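Side-chain contacts in beta-porphyranase A (Bacteroides plebeius, PDB 4AW7), which hydrolyses the red-seaweed polysaccharide porphyran at linkages between beta-D-galactose and alpha-L-galactose-6-sulfate, releasing mostly disaccharides: residues 203-208 with 251-256; 210-215 with 226-231. All coordinates share one frame; numbering follows the deposited sequence. Where two conformers were deposited one is given.

Contact 1: 203-208 with 251-256. With K (potassium ion), chain F.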
loop_
_atom_site.group_PDB
_atom_site.type_symbol
_atom_site.label_atom_id
_atom_site.label_comp_id
_atom_site.label_asym_id
_atom_site.label_seq_id
_atom_site.Cartn_x
_atom_site.Cartn_y
_atom_site.Cartn_z
ATOM N N GLY A 203 9.934 20.516 -4.137
ATOM C CA GLY A 203 9.643 21.907 -4.428
ATOM C C GLY A 203 8.912 22.602 -3.300
ATOM O O GLY A 203 7.984 23.370 -3.517
ATOM N N ASN A 204 9.261 22.249 -2.058
ATOM C CA ASN A 204 8.581 22.840 -0.918
ATOM C C ASN A 204 7.087 22.526 -0.949
ATOM O O ASN A 204 6.258 23.368 -0.636
ATOM C CB ASN A 204 8.775 24.359 -0.933
ATOM C CG ASN A 204 8.776 24.945 0.429
ATOM O OD1 ASN A 204 9.259 24.312 1.375
ATOM N ND2 ASN A 204 8.289 26.181 0.549
ATOM N N PHE A 205 6.754 21.298 -1.355
ATOM C CA PHE A 205 5.392 20.775 -1.521
ATOM C C PHE A 205 4.666 21.320 -2.747
ATOM O O PHE A 205 3.499 21.045 -2.956
ATOM C CB PHE A 205 4.545 20.876 -0.245
ATOM C CG PHE A 205 4.988 19.886 0.811
ATOM C CD1 PHE A 205 6.009 20.189 1.663
ATOM C CD2 PHE A 205 4.396 18.628 0.916
ATOM C CE1 PHE A 205 6.449 19.271 2.607
ATOM C CE2 PHE A 205 4.808 17.722 1.878
ATOM C CZ PHE A 205 5.818 18.036 2.722
ATOM N N ASN A 206 5.394 21.998 -3.626
ATOM C CA ASN A 206 4.827 22.309 -4.950
ATOM C C ASN A 206 4.407 21.048 -5.677
ATOM O O ASN A 206 3.416 21.044 -6.411
ATOM C CB ASN A 206 5.813 23.094 -5.817
ATOM C CG ASN A 206 5.195 23.537 -7.126
ATOM O OD1 ASN A 206 4.320 24.382 -7.107
ATOM N ND2 ASN A 206 5.604 22.932 -8.244
ATOM N N TYR A 207 5.146 19.969 -5.490
ATOM C CA TYR A 207 4.846 18.721 -6.177
ATOM C C TYR A 207 3.475 18.179 -5.713
ATOM O O TYR A 207 2.617 17.882 -6.530
ATOM C CB TYR A 207 5.981 17.709 -6.020
ATOM C CG TYR A 207 5.767 16.503 -6.887
ATOM C CD1 TYR A 207 5.051 15.390 -6.472
ATOM C CD2 TYR A 207 6.296 16.484 -8.175
ATOM C CE1 TYR A 207 4.848 14.331 -7.313
ATOM C CE2 TYR A 207 6.109 15.398 -9.009
ATOM C CZ TYR A 207 5.386 14.313 -8.567
ATOM O OH TYR A 207 5.170 13.256 -9.430
ATOM N N TRP A 208 3.279 18.057 -4.411
ATOM C CA TRP A 208 1.980 17.739 -3.858
ATOM C C TRP A 208 0.914 18.655 -4.491
ATOM O O TRP A 208 -0.094 18.195 -4.995
ATOM C CB TRP A 208 1.955 17.949 -2.339
ATOM C CG TRP A 208 0.569 17.952 -1.766
ATOM C CD1 TRP A 208 -0.125 19.041 -1.375
ATOM C CD2 TRP A 208 -0.286 16.828 -1.529
ATOM N NE1 TRP A 208 -1.358 18.685 -0.928
ATOM C CE2 TRP A 208 -1.488 17.324 -1.018
ATOM C CE3 TRP A 208 -0.143 15.441 -1.702
ATOM C CZ2 TRP A 208 -2.554 16.498 -0.687
ATOM C CZ3 TRP A 208 -1.188 14.625 -1.350
ATOM C CH2 TRP A 208 -2.395 15.159 -0.874
ATOM N N LEU A 251 1.039 8.097 2.360
ATOM C CA LEU A 251 -0.352 7.678 2.409
ATOM C C LEU A 251 -1.174 8.483 3.399
ATOM O O LEU A 251 -2.324 8.825 3.118
ATOM C CB LEU A 251 -0.449 6.163 2.685
ATOM C CG LEU A 251 0.244 5.257 1.663
ATOM C CD1 LEU A 251 0.048 3.817 2.093
ATOM C CD2 LEU A 251 -0.226 5.491 0.239
ATOM N N ASP A 252 -0.575 8.856 4.527
ATOM C CA ASP A 252 -1.267 9.737 5.454
ATOM C C ASP A 252 -1.649 11.066 4.809
ATOM O O ASP A 252 -2.705 11.604 5.126
ATOM C CB ASP A 252 -0.421 10.022 6.699
ATOM C CG ASP A 252 -0.478 8.945 7.757
ATOM O OD1 ASP A 252 -0.933 7.811 7.478
ATOM O OD2 ASP A 252 -0.084 9.235 8.928
ATOM N N MET A 253 -0.823 11.598 3.908
ATOM C CA MET A 253 -1.176 12.892 3.315
ATOM C C MET A 253 -2.412 12.810 2.446
ATOM O O MET A 253 -3.250 13.708 2.428
ATOM C CB MET A 253 -0.032 13.500 2.546
ATOM C CG MET A 253 -0.191 14.994 2.316
ATOM S SD MET A 253 1.371 15.745 1.754
ATOM C CE MET A 253 0.916 17.493 1.867
ATOM N N VAL A 254 -2.486 11.720 1.675
ATOM C CA VAL A 254 -3.682 11.472 0.828
ATOM C C VAL A 254 -4.936 11.407 1.707
ATOM O O VAL A 254 -5.943 12.032 1.406
ATOM C CB VAL A 254 -3.500 10.241 -0.062
ATOM C CG1 VAL A 254 -4.766 9.902 -0.821
ATOM C CG2 VAL A 254 -2.320 10.418 -0.996
ATOM N N GLU A 255 -4.864 10.626 2.784
ATOM C CA GLU A 255 -6.013 10.508 3.692
ATOM C C GLU A 255 -6.369 11.853 4.319
ATOM O O GLU A 255 -7.548 12.226 4.408
ATOM C CB GLU A 255 -5.698 9.493 4.801
ATOM C CG GLU A 255 -5.562 8.069 4.333
ATOM C CD GLU A 255 -5.220 7.073 5.455
ATOM O OE1 GLU A 255 -5.237 7.466 6.645
ATOM O OE2 GLU A 255 -4.984 5.849 5.203
ATOM N N ALA A 256 -5.348 12.560 4.807
ATOM C CA ALA A 256 -5.566 13.818 5.512
ATOM C C ALA A 256 -6.220 14.850 4.607
ATOM O O ALA A 256 -7.159 15.545 5.046
ATOM C CB ALA A 256 -4.232 14.326 6.051
HETATM K K K F . 3.360 11.055 -8.894
#
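Met253 lays its thioether along one face of the Trp208 indole, a Met-aromatic contact in the helical layer outside the parallel sheet of the catalytic domain. Its methyl CE sits 3.5 Å from the centroid of the five-membered ring, 4° off the normal, a CH-pi contact. The sulfur SD lies 4.0 Å from the centroid of the six-membered ring of Trp208, over the same face. CG continues over the six-membered ring, 3.8 Å from Trp208 CZ3. The side chain can run along the indole because it is extended beyond CG, with chi2 166° and chi3 -171°. Phe205 meets the same methyl: its CD2 is 3.8 Å from Met253 CE, and the approach is oblique to the ring. Val254 adds a looser touch, CG2 to Trp208 CZ3.

Further out, the indole is fixed by a hydrogen bond from Trp208 NE1 to Tyr481 OH, and Trp200 packs against it edge-to-face. Tyr481 and Leu482 pack on Met253, and Leu482 also touches Phe205 and Trp208; their strand, 469-484, belongs with strand 577-589 to a separate mixed five-strand sheet. A type I' turn from Gly203 to Asn206 brings Phe205 to the N-cap position of helix 206-210. Next along, Tyr207 binds potassium together with Tyr193 OH and Tyr197 O: Tyr207 OH is 2.9 Å from the ion, which sits at the ring edge and in its plane.

Contact 2: 210-215 with 226-231. With GLA (alpha-D-galactopyranose), chain B; GAL (beta-D-galactopyranose), chain D.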
loop_
_atom_site.group_PDB
_atom_site.type_symbol
_atom_site.label_atom_id
_atom_site.label_comp_id
_atom_site.label_asym_id
_atom_site.label_seq_id
_atom_site.Cartn_x
_atom_site.Cartn_y
_atom_site.Cartn_z
ATOM N N THR A 210 0.672 20.386 -7.181
ATOM C CA THR A 210 0.431 20.372 -8.613
ATOM C C THR A 210 0.195 18.981 -9.204
ATOM O O THR A 210 -0.198 18.865 -10.356
ATOM C CB THR A 210 1.594 21.080 -9.352
ATOM O OG1 THR A 210 2.831 20.415 -9.053
ATOM C CG2 THR A 210 1.674 22.552 -8.979
ATOM N N ARG A 211 0.398 17.926 -8.387
ATOM C CA ARG A 211 0.155 16.558 -8.815
ATOM C C ARG A 211 -1.019 16.001 -8.009
ATOM O O ARG A 211 -2.150 16.130 -8.434
ATOM C CB ARG A 211 1.450 15.715 -8.764
ATOM C CG ARG A 211 2.359 15.857 -9.972
ATOM C CD ARG A 211 3.048 17.194 -10.093
ATOM N NE ARG A 211 4.066 17.151 -11.140
ATOM C CZ ARG A 211 4.789 18.189 -11.526
ATOM N NH1 ARG A 211 4.582 19.380 -11.020
ATOM N NH2 ARG A 211 5.750 18.016 -12.401
ATOM N N MET A 212 -0.773 15.399 -6.843
ATOM C CA MET A 212 -1.854 14.720 -6.147
ATOM C C MET A 212 -2.925 15.656 -5.623
ATOM O O MET A 212 -4.096 15.301 -5.681
ATOM C CB MET A 212 -1.305 13.800 -5.044
ATOM C CG MET A 212 -2.352 13.076 -4.241
ATOM S SD MET A 212 -3.430 11.926 -5.157
ATOM C CE MET A 212 -2.431 10.401 -5.162
ATOM N N LYS A 213 -2.578 16.819 -5.093
ATOM C CA LYS A 213 -3.638 17.751 -4.655
ATOM C C LYS A 213 -4.519 18.132 -5.820
ATOM O O LYS A 213 -5.756 18.131 -5.707
ATOM C CB LYS A 213 -3.054 18.998 -4.027
ATOM C CG LYS A 213 -4.105 19.843 -3.368
ATOM C CD LYS A 213 -3.563 21.179 -2.813
ATOM C CE LYS A 213 -4.657 22.102 -2.340
ATOM N NZ LYS A 213 -5.356 22.676 -3.498
ATOM N N MET A 214 -3.882 18.444 -6.957
ATOM C CA MET A 214 -4.626 18.820 -8.141
ATOM C C MET A 214 -5.536 17.685 -8.596
ATOM O O MET A 214 -6.700 17.914 -8.938
ATOM C CB MET A 214 -3.654 19.254 -9.236
ATOM C CG MET A 214 -4.324 19.744 -10.534
ATOM S SD MET A 214 -4.702 18.466 -11.716
ATOM C CE MET A 214 -3.053 18.196 -12.417
ATOM N N PHE A 215 -5.041 16.444 -8.547
ATOM C CA PHE A 215 -5.869 15.294 -8.883
ATOM C C PHE A 215 -7.073 15.168 -7.977
ATOM O O PHE A 215 -8.217 14.990 -8.447
ATOM C CB PHE A 215 -5.035 14.003 -8.857
ATOM C CG PHE A 215 -5.809 12.810 -9.283
ATOM C CD1 PHE A 215 -6.056 12.577 -10.617
ATOM C CD2 PHE A 215 -6.345 11.915 -8.346
ATOM C CE1 PHE A 215 -6.845 11.518 -11.024
ATOM C CE2 PHE A 215 -7.126 10.854 -8.760
ATOM C CZ PHE A 215 -7.381 10.662 -10.104
ATOM N N PHE A 226 -7.965 6.376 -4.217
ATOM C CA PHE A 226 -6.715 6.986 -4.696
ATOM C C PHE A 226 -5.627 5.956 -4.699
ATOM O O PHE A 226 -5.462 5.203 -3.741
ATOM C CB PHE A 226 -6.355 8.201 -3.839
ATOM C CG PHE A 226 -7.432 9.262 -3.903
ATOM C CD1 PHE A 226 -7.703 9.902 -5.105
ATOM C CD2 PHE A 226 -8.175 9.602 -2.796
ATOM C CE1 PHE A 226 -8.721 10.838 -5.199
ATOM C CE2 PHE A 226 -9.207 10.539 -2.892
ATOM C CZ PHE A 226 -9.469 11.153 -4.094
ATOM N N SER A 227 -4.847 5.942 -5.778
ATOM C CA SER A 227 -3.835 4.930 -5.993
ATOM C C SER A 227 -2.447 5.507 -6.201
ATOM O O SER A 227 -2.261 6.518 -6.876
ATOM C CB SER A 227 -4.221 4.023 -7.155
ATOM O OG SER A 227 -4.252 4.672 -8.399
ATOM N N VAL A 228 -1.474 4.809 -5.611
ATOM C CA VAL A 228 -0.079 5.138 -5.670
ATOM C C VAL A 228 0.736 3.855 -5.781
ATOM O O VAL A 228 0.283 2.774 -5.423
ATOM C CB VAL A 228 0.384 5.973 -4.484
ATOM C CG1 VAL A 228 -0.473 7.252 -4.251
ATOM C CG2 VAL A 228 0.471 5.164 -3.313
ATOM N N HIS A 229 1.961 4.006 -6.267
ATOM C CA HIS A 229 2.958 2.949 -6.318
ATOM C C HIS A 229 4.021 3.222 -5.274
ATOM O O HIS A 229 4.450 4.385 -5.115
ATOM C CB HIS A 229 3.598 2.915 -7.699
ATOM C CG HIS A 229 2.625 2.592 -8.786
ATOM N ND1 HIS A 229 2.915 2.734 -10.131
ATOM C CD2 HIS A 229 1.349 2.151 -8.708
ATOM C CE1 HIS A 229 1.843 2.337 -10.813
ATOM N NE2 HIS A 229 0.890 1.990 -9.977
ATOM N N LEU A 230 4.408 2.184 -4.540
ATOM C CA LEU A 230 5.392 2.307 -3.463
ATOM C C LEU A 230 6.587 1.416 -3.721
ATOM O O LEU A 230 6.469 0.183 -3.681
ATOM C CB LEU A 230 4.765 1.943 -2.109
ATOM C CG LEU A 230 3.657 2.863 -1.611
ATOM C CD1 LEU A 230 3.038 2.246 -0.357
ATOM C CD2 LEU A 230 4.146 4.302 -1.377
ATOM N N TYR A 231 7.737 2.050 -3.940
ATOM C CA TYR A 231 8.965 1.336 -4.240
ATOM C C TYR A 231 10.128 1.774 -3.353
ATOM O O TYR A 231 10.304 2.978 -3.078
ATOM C CB TYR A 231 9.370 1.562 -5.703
ATOM C CG TYR A 231 8.555 0.706 -6.654
ATOM C CD1 TYR A 231 8.876 -0.633 -6.835
ATOM C CD2 TYR A 231 7.491 1.213 -7.349
ATOM C CE1 TYR A 231 8.142 -1.427 -7.678
ATOM C CE2 TYR A 231 6.743 0.411 -8.213
ATOM C CZ TYR A 231 7.110 -0.904 -8.376
ATOM O OH TYR A 231 6.403 -1.716 -9.238
HETATM C C1 GLA B . 6.179 1.501 -12.397
HETATM C C2 GLA B . 5.622 0.884 -13.694
HETATM C C3 GLA B . 6.043 -0.568 -13.835
HETATM C C4 GLA B . 7.508 -0.767 -13.539
HETATM C C5 GLA B . 7.832 -0.181 -12.153
HETATM C C6 GLA B . 9.263 -0.649 -11.700
HETATM O O1 GLA B . 5.516 1.199 -11.243
HETATM O O2 GLA B . 4.167 1.044 -13.732
HETATM O O3 GLA B . 5.886 -1.026 -15.152
HETATM O O4 GLA B . 8.307 -0.131 -14.556
HETATM O O5 GLA B . 7.573 1.292 -12.278
HETATM O O6 GLA B . 9.113 -1.918 -10.925
HETATM C C1 GAL D . 6.179 1.501 -12.397
HETATM C C2 GAL D . 5.622 0.884 -13.694
HETATM C C3 GAL D . 6.043 -0.568 -13.835
HETATM C C4 GAL D . 7.508 -0.767 -13.539
HETATM C C5 GAL D . 7.832 -0.181 -12.153
HETATM C C6 GAL D . 9.263 -0.649 -11.700
HETATM O O1 GAL D . 5.764 2.925 -12.366
HETATM O O2 GAL D . 4.167 1.044 -13.732
HETATM O O3 GAL D . 5.886 -1.026 -15.152
HETATM O O4 GAL D . 8.307 -0.131 -14.556
HETATM O O5 GAL D . 7.573 1.292 -12.278
HETATM O O6 GAL D . 9.113 -1.918 -10.925
#
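The rings of Phe215 and Phe226 meet rim to rim. Phe215 CE2 is 3.8 Å from Phe226 CD1, and each atom lies near the plane of the other ring. Neither ring offers its face to the other. Around Phe215, Tyr171 packs edge-to-face and Tyr193 meets the ring at a steep angle. Met212 SD approaches Phe226 obliquely, 5.4 Å from the ring centroid and 39° off its normal, a Met-aromatic contact. The Met212 chain bends twice, at chi2 62° and chi3 85°. The bends carry its methyl CE to Val228 CG1, 3.8 Å away, where the two side chains cross at about a right angle.

This is helix-on-strand packing. Helix 212-219 leads into strand 225-233 of the parallel sheet, and Val254 and Ser258 of helix 245-262 cover Phe226 as well. Ser227 OG accepts a hydrogen bond from Ala194 N and is also hydrogen-bonded to Glu142 OE2.

Further along the strand His229 and Tyr231 reach the galactose pocket, where both anomers of the sugar are modelled. His229 ND1 hydrogen-bonds to Glu146, the inferred proton donor, and lies 3.2 Å from O1 of the alpha form and 3.6 Å from O1 of the beta form. Tyr231 OH hydrogen-bonds to Glu272, the inferred nucleophile, and lies 3.2 Å from O6 in either form. With Phe317 and Ile276, Tyr231 forms the subsite -1 pocket that contributes to tolerance of methylated galactose. With no hydrogen bond across the segments, shape and apolar contact hold the helix to the strand, while Glu146 and Glu272 hold the polar groups at the sugar.

Both contacts are buried, and their centres lie about 8 Å apart. They share neighbouring elements: helices 206-210 and 212-219 follow each other, as do strand 225-233 and helix 245-262. A probable hydrogen bond from Lys213 N to Trp208 O, 2.8 Å long, joins the two short helices. Val254 bridges the contacts, since its CG1 packs on Phe226 CB and its CG2 lies near Met212 CE. Each contact is apolar and uses a methionine. In contact 1 it lies flat over an indole between two helices, beside strand 469-484. In contact 2 it meets a valine and a phenylalanine on a sheet strand that runs on to the sugar.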